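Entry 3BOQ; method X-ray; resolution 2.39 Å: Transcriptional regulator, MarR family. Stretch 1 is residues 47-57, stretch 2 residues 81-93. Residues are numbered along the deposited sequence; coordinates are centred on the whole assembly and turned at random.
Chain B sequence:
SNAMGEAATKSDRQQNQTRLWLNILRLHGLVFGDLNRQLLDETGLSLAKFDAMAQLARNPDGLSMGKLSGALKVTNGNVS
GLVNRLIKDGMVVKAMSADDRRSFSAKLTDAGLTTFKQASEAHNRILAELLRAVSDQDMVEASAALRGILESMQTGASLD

Stretch 1 47-57: LAKFDAMAQLA
Stretch 2 (81-93) GLVNRLIKDGMVV

How do the two stretches meet? Residues 47-57 form one continuous helix, with phi/psi near -60/-45 throughout, and the helix that enters stretch 2 at Gly 81 and runs through its first turns crosses it almost at a right angle: the angle between their N-to-C directions is 87° (signed, -87°), and the axes come within 10.3 Å. The register is set by CA pairs at Lys 49 and Leu 82 (7.1 Å), Ala 52 and Val 83 (8.0 Å), and Met 53 and Met 91 (8.0 Å). Together the stretches bury 468 Å². Ala 48 and Ala 52 both direct CB toward stretch 2; Leu 82 packs on both, and Leu 86 on Ala 52.

What does the first turn of stretch 2 contribute? Gly 81 is helical but out of reach, so contact begins at Leu 82, whose CA-to-CB bond points toward stretch 1. With chi1 t and chi2 p, it places CD2 3.7 Å from CB of Ala 52 and 3.8 Å from the carbonyl O of Ala 48, while CD1 lies 4.0 Å from CG of Lys 49 and 4.3 Å from CB of Ala 48. The CA-to-CB bond of Val 83, chi1 t, points away, and Asn 84, chi1 m, is out of reach.

How is the second turn packed against a lysine? The CA-to-CB bond of Arg 85 (chi1 m, chi2 t, chi3 m, chi4 -82°) points toward stretch 1, and its CB lies 3.9 Å from CE of Lys 49. Leu 86 starts sideways, but its m, t rotamer brings its end nearer: CD1 is 3.9 Å from CB of Ala 52, and CD2 is 3.8 Å from CD of Lys 49 and 4.0 Å from SE of Met 53. Lys 49 therefore lends its aliphatic chain to the apolar packing before its amine reaches farther along stretch 2. Ile 87 (m, t) and Lys 88 (chi1 to chi3 t) stay out of reach.

Where does that amine end? Lys 49 leaves its helix sideways and extends with chi1 m and chi2 to chi4 t, so NZ comes 2.6 Å from OD2 of Asp 89, donating a hydrogen bond within a salt bridge. Asp 89, phi/psi -69/-6, has chi1 m and chi2 near 0°, its CB directed toward stretch 1. This is the only hydrogen bond between the stretches.

What does the segment from Gly 90 onward add to the contact? Gly 90 leaves helical geometry at phi/psi 68/23, a positive phi that favours glycine, in a Schellman motif; Met 91 N bonds back to Leu 86 O at 2.7 Å. Met 91, a selenomethionine at -89/-33 with chi1 and chi2 m and chi3 92°, sets its SE 3.5 Å from CE of Met 53, also selenomethionine (m, t, p). Val 92 turns extended at -121/139; with chi1 t, its CG2 meets CD1 of Leu 56 (m, t) at 3.8 Å. Val 93, at -74/134 with chi1 t, lies beyond reach.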

# COMPACT_ATOMS: atom_id res chain seq x y z
N LEU B 47 -7.00 -2.49 -9.73
CA LEU B 47 -6.69 -3.40 -8.66
C LEU B 47 -7.75 -3.33 -7.56
O LEU B 47 -8.18 -4.37 -7.05
CB LEU B 47 -5.29 -3.11 -8.12
CG LEU B 47 -4.55 -4.27 -7.47
CD1 LEU B 47 -4.58 -5.50 -8.38
CD2 LEU B 47 -3.10 -3.85 -7.07
N ALA B 48 -8.17 -2.11 -7.18
CA ALA B 48 -9.24 -1.93 -6.18
C ALA B 48 -10.53 -2.70 -6.59
O ALA B 48 -11.12 -3.41 -5.77
CB ALA B 48 -9.52 -0.44 -5.95
N LYS B 49 -10.91 -2.59 -7.87
CA LYS B 49 -12.06 -3.30 -8.43
C LYS B 49 -11.91 -4.82 -8.47
O LYS B 49 -12.81 -5.56 -8.05
CB LYS B 49 -12.31 -2.81 -9.85
CG LYS B 49 -12.96 -1.43 -9.93
CD LYS B 49 -13.58 -1.19 -11.28
CE LYS B 49 -14.07 0.20 -11.35
NZ LYS B 49 -14.46 0.53 -12.74
N PHE B 50 -10.77 -5.26 -9.00
CA PHE B 50 -10.41 -6.67 -9.02
C PHE B 50 -10.48 -7.22 -7.60
O PHE B 50 -11.09 -8.27 -7.36
CB PHE B 50 -9.01 -6.88 -9.62
CG PHE B 50 -8.54 -8.31 -9.56
CD1 PHE B 50 -9.00 -9.24 -10.49
CD2 PHE B 50 -7.73 -8.74 -8.51
CE1 PHE B 50 -8.63 -10.58 -10.41
CE2 PHE B 50 -7.33 -10.08 -8.42
CZ PHE B 50 -7.78 -11.01 -9.38
N ASP B 51 -9.86 -6.50 -6.65
CA ASP B 51 -9.89 -6.89 -5.25
C ASP B 51 -11.31 -7.13 -4.68
O ASP B 51 -11.56 -8.19 -4.09
CB ASP B 51 -9.09 -5.90 -4.41
CG ASP B 51 -9.23 -6.15 -2.91
OD1 ASP B 51 -9.21 -7.34 -2.51
OD2 ASP B 51 -9.36 -5.15 -2.15
N ALA B 52 -12.23 -6.17 -4.86
CA ALA B 52 -13.64 -6.35 -4.47
C ALA B 52 -14.29 -7.57 -5.11
O ALA B 52 -14.95 -8.38 -4.44
CB ALA B 52 -14.44 -5.09 -4.78
N MSE B 53 -14.10 -7.72 -6.42
CA MSE B 53 -14.68 -8.86 -7.16
C MSE B 53 -14.19 -10.24 -6.68
O MSE B 53 -14.94 -11.21 -6.69
CB MSE B 53 -14.44 -8.72 -8.65
CG MSE B 53 -15.10 -7.50 -9.21
SE MSE B 53 -14.58 -7.09 -11.05
CE MSE B 53 -15.51 -8.59 -11.98
N ALA B 54 -12.93 -10.30 -6.26
CA ALA B 54 -12.34 -11.51 -5.73
C ALA B 54 -13.06 -11.97 -4.46
O ALA B 54 -13.27 -13.17 -4.28
CB ALA B 54 -10.85 -11.28 -5.46
N GLN B 55 -13.43 -11.03 -3.60
CA GLN B 55 -14.12 -11.36 -2.35
C GLN B 55 -15.50 -11.90 -2.67
O GLN B 55 -15.92 -12.88 -2.07
CB GLN B 55 -14.24 -10.15 -1.42
CG GLN B 55 -12.96 -9.37 -1.25
CD GLN B 55 -11.71 -10.26 -1.13
OE1 GLN B 55 -10.70 -10.05 -1.82
NE2 GLN B 55 -11.78 -11.27 -0.25
N LEU B 56 -16.16 -11.29 -3.64
CA LEU B 56 -17.48 -11.72 -4.09
C LEU B 56 -17.44 -13.06 -4.82
O LEU B 56 -18.31 -13.89 -4.60
CB LEU B 56 -18.16 -10.65 -4.94
CG LEU B 56 -18.21 -9.24 -4.32
CD1 LEU B 56 -18.62 -8.21 -5.34
CD2 LEU B 56 -19.11 -9.19 -3.09
N ALA B 57 -16.45 -13.27 -5.70
CA ALA B 57 -16.31 -14.57 -6.36
C ALA B 57 -16.05 -15.70 -5.36
O ALA B 57 -16.51 -16.82 -5.59
CB ALA B 57 -15.24 -14.54 -7.44
N GLY B 81 -19.06 3.45 -2.90
CA GLY B 81 -18.63 4.14 -4.11
C GLY B 81 -17.83 3.24 -5.05
O GLY B 81 -17.92 3.38 -6.26
N LEU B 82 -17.06 2.33 -4.47
CA LEU B 82 -16.40 1.28 -5.24
C LEU B 82 -17.43 0.30 -5.84
O LEU B 82 -17.38 -0.00 -7.03
CB LEU B 82 -15.38 0.53 -4.36
CG LEU B 82 -14.72 -0.67 -5.05
CD1 LEU B 82 -13.81 -0.22 -6.21
CD2 LEU B 82 -13.96 -1.48 -4.04
N VAL B 83 -18.36 -0.18 -5.02
CA VAL B 83 -19.49 -1.02 -5.44
C VAL B 83 -20.38 -0.32 -6.50
O VAL B 83 -20.76 -0.93 -7.51
CB VAL B 83 -20.29 -1.51 -4.20
CG1 VAL B 83 -21.61 -2.18 -4.60
CG2 VAL B 83 -19.43 -2.45 -3.39
N ASN B 84 -20.66 0.97 -6.29
CA ASN B 84 -21.34 1.79 -7.30
C ASN B 84 -20.67 1.79 -8.69
O ASN B 84 -21.37 1.70 -9.67
CB ASN B 84 -21.55 3.23 -6.83
CG ASN B 84 -22.60 3.35 -5.74
OD1 ASN B 84 -23.39 2.43 -5.51
ND2 ASN B 84 -22.61 4.51 -5.06
N ARG B 85 -19.34 1.90 -8.75
CA ARG B 85 -18.62 1.84 -10.04
C ARG B 85 -18.77 0.47 -10.69
O ARG B 85 -18.99 0.38 -11.91
CB ARG B 85 -17.13 2.16 -9.88
CG ARG B 85 -16.79 3.60 -9.56
CD ARG B 85 -15.26 3.85 -9.59
NE ARG B 85 -14.50 3.23 -8.49
CZ ARG B 85 -14.37 3.75 -7.26
NH1 ARG B 85 -14.96 4.90 -6.94
NH2 ARG B 85 -13.65 3.12 -6.34
N LEU B 86 -18.70 -0.59 -9.87
CA LEU B 86 -18.84 -2.00 -10.30
C LEU B 86 -20.21 -2.37 -10.83
O LEU B 86 -20.33 -3.20 -11.74
CB LEU B 86 -18.47 -2.94 -9.17
CG LEU B 86 -17.00 -2.96 -8.75
CD1 LEU B 86 -16.90 -3.73 -7.46
CD2 LEU B 86 -16.18 -3.61 -9.87
N ILE B 87 -21.24 -1.78 -10.23
CA ILE B 87 -22.64 -1.91 -10.67
C ILE B 87 -22.82 -1.23 -12.03
O ILE B 87 -23.40 -1.80 -12.93
CB ILE B 87 -23.65 -1.33 -9.63
CG1 ILE B 87 -23.71 -2.21 -8.38
CG2 ILE B 87 -25.01 -1.25 -10.25
CD1 ILE B 87 -24.37 -1.59 -7.18
N LYS B 88 -22.29 -0.01 -12.17
CA LYS B 88 -22.32 0.75 -13.43
C LYS B 88 -21.53 0.05 -14.57
O LYS B 88 -21.94 0.05 -15.72
CB LYS B 88 -21.86 2.20 -13.15
CG LYS B 88 -21.48 3.05 -14.37
CD LYS B 88 -21.68 4.56 -14.10
CE LYS B 88 -21.08 5.44 -15.21
NZ LYS B 88 -22.10 6.10 -16.09
N ASP B 89 -20.43 -0.58 -14.22
CA ASP B 89 -19.66 -1.43 -15.12
C ASP B 89 -20.37 -2.75 -15.51
O ASP B 89 -19.84 -3.51 -16.33
CB ASP B 89 -18.35 -1.80 -14.42
CG ASP B 89 -17.34 -0.68 -14.47
OD1 ASP B 89 -17.64 0.39 -15.06
OD2 ASP B 89 -16.22 -0.90 -13.94
N GLY B 90 -21.52 -3.03 -14.90
CA GLY B 90 -22.18 -4.32 -15.05
C GLY B 90 -21.50 -5.53 -14.44
O GLY B 90 -21.76 -6.64 -14.89
N MSE B 91 -20.62 -5.32 -13.44
CA MSE B 91 -19.93 -6.42 -12.73
C MSE B 91 -20.72 -6.95 -11.53
O MSE B 91 -20.65 -8.11 -11.21
CB MSE B 91 -18.52 -5.98 -12.26
CG MSE B 91 -17.60 -5.38 -13.35
SE MSE B 91 -16.91 -6.73 -14.66
CE MSE B 91 -18.24 -6.66 -16.11
N VAL B 92 -21.46 -6.07 -10.86
CA VAL B 92 -22.20 -6.42 -9.64
C VAL B 92 -23.66 -6.16 -9.88
O VAL B 92 -24.01 -5.16 -10.50
CB VAL B 92 -21.65 -5.63 -8.39
CG1 VAL B 92 -22.61 -5.67 -7.21
CG2 VAL B 92 -20.26 -6.13 -8.00
N VAL B 93 -24.52 -7.07 -9.43
CA VAL B 93 -25.96 -7.03 -9.70
C VAL B 93 -26.66 -5.93 -8.89
O VAL B 93 -26.40 -5.77 -7.69
CB VAL B 93 -26.63 -8.41 -9.41
CG1 VAL B 93 -28.15 -8.40 -9.69
CG2 VAL B 93 -25.95 -9.51 -10.19